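Local coordinates for antifreeze protein (Uncultured bacterium, PDB 6EIO) that probably binds ice crystals through the surface of its beta-helical domain, as an antifreeze protein of the Ice-binding-like family, at residues V17-Q21 with T116-Y122; N35-G41 with I52-L58. One frame throughout, in Å; residues are numbered along the deposited sequence.

How the contacts relate
From the N terminus, the chain first lays residues 17-21 against 116-122 (contact 1), a closure across nearly a hundred residues. Contact 2 falls within that span: 35-41 pairs with 52-58 after a separation of only ten residues, six of them in strands, so the two contacts nest without crossing. Contact 1 ties the irregular N-terminal segment to strands 116-117 and 120-124, whereas contact 2 joins neighbouring parallel strands of one beta-helical wall that also takes in strand 207-214. The contacts lie on opposite sides of the chain's centre, with their own centres 30 Å apart and about 20 Å between nearest atoms, so neither touches the other.

Contact 1. Residues V17-Q21 with T116-Y122; sequences VIPLQ and TLTPGLY
Gln21 runs past Gly120 with their CA atoms 6.0 Å apart, too far for strand pairing, and no backbone-to-backbone hydrogen bond links the segments. The side chain of Gln21 bridges the gap: extended beyond CG, it brings its carboxamide to the backbone of Leu121. Leu121 N donates to Gln21 OE1 at 2.9 Å, almost straight (176°). Gln21 NE2 returns a bond to Leu121 O at 3.0 Å, bent and arriving from above the carbonyl plane. This two-point grip should fix the amide's rotation. Gly120 suits the site, since a side chain there would collide with OE1 and with the preceding carbonyl.

Gln21 NE2 also sits over one face of the Tyr122 ring, offset toward the rim and 3.9 Å from Tyr122 CZ. Ile18 approaches the same ring: with CG2 anti to the backbone N (chi1 -58°, CG1 beside the N), it sends CG2 to the ring edge, 4.1 Å from Tyr122 CE2, and CD1 toward Leu117 CD2. The ring's hydroxyl is held from two directions: Tyr122 OH donates to Thr118 O at 2.6 Å and accepts from a water that also donates to Pro19 O and receives NE2. A second water accepts from Gln21 N, donates to Pro119 O and hydrogen-bonds Thr118 OG1; a third donates to both Gln21 O and Pro119 O. Leu20 crosses Thr118 at about a right angle, with Leu20 CD1 3.7 Å from Thr118 CB.

The N-terminal segment thus lies beside one end of the beta-helix, where strand 106-107 pairs with 120-124. Ile18 also packs on Ile108, and Pro19 and Gln21 on Val106. The other neighbour of 120-124 is 147-151, while 116-117 is an outermost strand of a three-stranded parallel sheet, beside 135-138.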
# COMPACT_ATOMS: atom_id res chain seq x y z
N VAL A 17 5.96 -20.25 -11.61
CA VAL A 17 7.36 -20.23 -11.20
C VAL A 17 7.92 -18.82 -11.42
O VAL A 17 7.95 -18.32 -12.55
CB VAL A 17 8.19 -21.28 -11.93
CG1 VAL A 17 9.60 -21.24 -11.46
CG2 VAL A 17 7.60 -22.69 -11.72
N ILE A 18 8.41 -18.21 -10.34
CA ILE A 18 8.87 -16.82 -10.33
C ILE A 18 10.39 -16.79 -10.53
O ILE A 18 11.12 -17.29 -9.66
CB ILE A 18 8.51 -16.15 -8.99
CG1 ILE A 18 7.00 -16.19 -8.73
CG2 ILE A 18 9.05 -14.72 -8.92
CD1 ILE A 18 6.19 -15.37 -9.69
N PRO A 19 10.92 -16.22 -11.63
CA PRO A 19 12.38 -16.16 -11.80
C PRO A 19 12.97 -15.08 -10.90
O PRO A 19 12.26 -14.28 -10.29
CB PRO A 19 12.57 -15.83 -13.28
CG PRO A 19 11.39 -15.01 -13.60
CD PRO A 19 10.23 -15.58 -12.77
N LEU A 20 14.30 -15.09 -10.81
CA LEU A 20 15.03 -14.14 -9.99
C LEU A 20 15.57 -13.02 -10.87
O LEU A 20 16.39 -13.25 -11.77
CB LEU A 20 16.15 -14.83 -9.23
CG LEU A 20 16.89 -13.96 -8.23
CD1 LEU A 20 15.95 -13.27 -7.23
CD2 LEU A 20 17.91 -14.82 -7.50
N GLN A 21 15.11 -11.80 -10.61
CA GLN A 21 15.49 -10.64 -11.39
C GLN A 21 16.88 -10.13 -11.01
O GLN A 21 17.33 -10.28 -9.87
CB GLN A 21 14.45 -9.52 -11.19
CG GLN A 21 13.09 -9.93 -11.72
CD GLN A 21 12.03 -8.87 -11.49
OE1 GLN A 21 12.27 -7.69 -11.72
NE2 GLN A 21 10.85 -9.29 -11.07
N THR A 116 6.03 -16.81 -3.31
CA THR A 116 7.12 -15.97 -2.86
C THR A 116 7.56 -15.07 -3.99
O THR A 116 7.83 -15.52 -5.10
CB THR A 116 8.30 -16.79 -2.38
OG1 THR A 116 7.97 -17.31 -1.10
CG2 THR A 116 9.54 -15.92 -2.27
N LEU A 117 7.62 -13.80 -3.71
CA LEU A 117 8.11 -12.79 -4.63
C LEU A 117 9.47 -12.31 -4.14
O LEU A 117 9.60 -11.80 -3.03
CB LEU A 117 7.13 -11.63 -4.74
CG LEU A 117 5.71 -12.00 -5.17
CD1 LEU A 117 4.86 -10.75 -5.30
CD2 LEU A 117 5.74 -12.79 -6.48
N THR A 118 10.48 -12.46 -4.99
CA THR A 118 11.81 -11.96 -4.76
C THR A 118 11.93 -10.53 -5.32
O THR A 118 11.00 -10.01 -5.95
CB THR A 118 12.82 -12.95 -5.37
OG1 THR A 118 12.40 -13.29 -6.70
CG2 THR A 118 12.87 -14.24 -4.55
N PRO A 119 13.04 -9.83 -5.05
CA PRO A 119 13.08 -8.39 -5.36
C PRO A 119 12.94 -8.11 -6.85
O PRO A 119 13.40 -8.87 -7.70
CB PRO A 119 14.44 -7.96 -4.83
CG PRO A 119 14.70 -8.92 -3.70
CD PRO A 119 14.20 -10.24 -4.24
N GLY A 120 12.34 -6.96 -7.15
CA GLY A 120 12.27 -6.48 -8.52
C GLY A 120 10.92 -5.89 -8.85
O GLY A 120 10.24 -5.32 -7.97
N LEU A 121 10.56 -5.99 -10.13
CA LEU A 121 9.42 -5.32 -10.73
C LEU A 121 8.46 -6.38 -11.26
O LEU A 121 8.88 -7.30 -12.00
CB LEU A 121 9.91 -4.44 -11.89
CG LEU A 121 8.84 -3.63 -12.62
CD1 LEU A 121 8.11 -2.67 -11.70
CD2 LEU A 121 9.48 -2.88 -13.78
N TYR A 122 7.19 -6.23 -10.92
CA TYR A 122 6.13 -7.15 -11.29
C TYR A 122 5.00 -6.36 -11.94
O TYR A 122 4.69 -5.25 -11.49
CB TYR A 122 5.57 -7.85 -10.06
CG TYR A 122 6.59 -8.75 -9.39
CD1 TYR A 122 7.47 -8.26 -8.41
CD2 TYR A 122 6.71 -10.07 -9.77
CE1 TYR A 122 8.41 -9.08 -7.82
CE2 TYR A 122 7.65 -10.90 -9.18
CZ TYR A 122 8.49 -10.41 -8.19
OH TYR A 122 9.39 -11.27 -7.63
O HOH W 1 10.87 -12.00 -9.88
O HOH W 2 13.14 -11.41 -8.49
O HOH W 3 16.15 -9.56 -7.48

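Contact 2. Residues N35-G41 with I52-L58; sequences NFAVIAG and ITGDLGL
Strand 38-40 and strand 55-58 run parallel, 5° apart in axis direction, on one wall of the beta-helix. A beta bulge shifts the register by one: Phe36 pairs with Asp55, but Val38 already with Leu56. At the bulge Asp55 O receives Ala37 N at 2.9 Å and, weakly, Val38 N. Beyond it, bonds from Gly57 N to Val38 O and Ala40 N to Gly57 O resume regular pairing.

The chain turns its corner at Ala37; just before it Phe36, with CG anti to its carbonyl carbon (chi1 -75°), lays its ring beside strand 55-58. Asp55 CB stands over one face, a CH-pi contact 4.1 Å from the ring centroid, while Leu56 CA meets the ring edge in plane. Gly57 makes this fit possible, because a CB there would strike Phe36 CE1. The Phe36 ring also meets the ring of His77, their planes at about 65°, and touches Ile82 and Ala86 of helix 81-99. With a leucine for Phe36, Asp55 CB would probably be left without its aromatic face, with a gap beside Gly57.

On the face of the sheet opposite Ile39, Val38 and Leu56 lie side by side, with Val38 CG1 3.6 Å from Leu56 CD1. Ala37 CB packs 3.8 Å from Ile52 CG2. Asp55 turns its OD1 to Thr75 N, while its backbone N bonds Asn35 O at 3.1 Å, in the carbonyl plane and on a lone pair.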
# COMPACT_ATOMS: atom_id res chain seq x y z
N ASN A 35 5.24 10.52 5.92
CA ASN A 35 4.82 10.40 7.31
C ASN A 35 3.32 10.18 7.48
O ASN A 35 2.84 10.11 8.62
CB ASN A 35 5.36 11.58 8.13
CG ASN A 35 6.87 11.54 8.22
OD1 ASN A 35 7.43 10.54 8.64
ND2 ASN A 35 7.53 12.64 7.89
N PHE A 36 2.60 10.03 6.37
CA PHE A 36 1.19 9.67 6.40
C PHE A 36 1.01 8.15 6.38
O PHE A 36 1.61 7.46 5.55
CB PHE A 36 0.45 10.22 5.18
CG PHE A 36 0.18 11.70 5.25
CD1 PHE A 36 -1.00 12.16 5.82
CD2 PHE A 36 1.08 12.62 4.73
CE1 PHE A 36 -1.26 13.52 5.89
CE2 PHE A 36 0.81 13.98 4.77
CZ PHE A 36 -0.37 14.42 5.36
N ALA A 37 0.14 7.67 7.27
CA ALA A 37 -0.36 6.30 7.16
C ALA A 37 -1.50 6.17 6.15
O ALA A 37 -1.65 5.11 5.54
CB ALA A 37 -0.81 5.80 8.53
N VAL A 38 -2.33 7.21 6.03
CA VAL A 38 -3.53 7.17 5.20
C VAL A 38 -3.71 8.52 4.53
O VAL A 38 -3.63 9.55 5.22
CB VAL A 38 -4.78 6.84 6.05
CG1 VAL A 38 -6.04 6.88 5.17
CG2 VAL A 38 -4.65 5.47 6.72
N ILE A 39 -3.97 8.52 3.23
CA ILE A 39 -4.36 9.72 2.48
C ILE A 39 -5.52 9.34 1.57
O ILE A 39 -5.49 8.26 0.96
CB ILE A 39 -3.21 10.27 1.59
CG1 ILE A 39 -2.04 10.73 2.46
CG2 ILE A 39 -3.72 11.37 0.66
CD1 ILE A 39 -0.84 11.26 1.70
N ALA A 40 -6.51 10.22 1.47
CA ALA A 40 -7.59 10.06 0.52
C ALA A 40 -7.79 11.34 -0.28
O ALA A 40 -7.29 12.42 0.08
CB ALA A 40 -8.89 9.68 1.23
N GLY A 41 -8.58 11.22 -1.35
CA GLY A 41 -8.94 12.35 -2.18
C GLY A 41 -10.35 12.86 -1.95
O GLY A 41 -10.54 14.05 -1.70
N ILE A 52 -5.15 4.63 13.96
CA ILE A 52 -4.09 4.99 13.02
C ILE A 52 -2.94 5.58 13.82
O ILE A 52 -3.14 6.54 14.57
CB ILE A 52 -4.59 6.02 11.99
CG1 ILE A 52 -5.71 5.44 11.12
CG2 ILE A 52 -3.43 6.51 11.13
CD1 ILE A 52 -6.48 6.49 10.34
N THR A 53 -1.74 5.03 13.63
CA THR A 53 -0.52 5.64 14.18
C THR A 53 0.26 6.17 12.98
O THR A 53 0.86 5.40 12.22
CB THR A 53 0.33 4.66 15.01
OG1 THR A 53 -0.48 4.02 16.00
CG2 THR A 53 1.43 5.43 15.73
N GLY A 54 0.20 7.47 12.79
CA GLY A 54 0.70 8.13 11.60
C GLY A 54 -0.23 9.25 11.22
O GLY A 54 -1.29 9.40 11.82
N ASP A 55 0.15 10.05 10.23
CA ASP A 55 -0.71 11.16 9.87
C ASP A 55 -1.81 10.71 8.90
O ASP A 55 -1.70 9.68 8.23
CB ASP A 55 0.15 12.31 9.32
CG ASP A 55 1.12 12.89 10.38
OD1 ASP A 55 0.84 12.75 11.59
OD2 ASP A 55 2.14 13.49 9.96
N LEU A 56 -2.88 11.50 8.86
CA LEU A 56 -4.07 11.22 8.06
C LEU A 56 -4.36 12.45 7.21
O LEU A 56 -4.50 13.56 7.75
CB LEU A 56 -5.27 10.91 8.98
CG LEU A 56 -6.65 10.76 8.36
CD1 LEU A 56 -6.71 9.67 7.30
CD2 LEU A 56 -7.70 10.49 9.43
N GLY A 57 -4.43 12.27 5.89
CA GLY A 57 -4.63 13.38 4.97
C GLY A 57 -5.85 13.21 4.09
O GLY A 57 -6.21 12.10 3.70
N LEU A 58 -6.45 14.35 3.73
CA LEU A 58 -7.58 14.39 2.81
C LEU A 58 -7.49 15.68 2.02
O LEU A 58 -7.41 16.77 2.60
CB LEU A 58 -8.91 14.32 3.58
CG LEU A 58 -10.16 14.48 2.72
CD1 LEU A 58 -10.33 13.34 1.72
CD2 LEU A 58 -11.38 14.60 3.62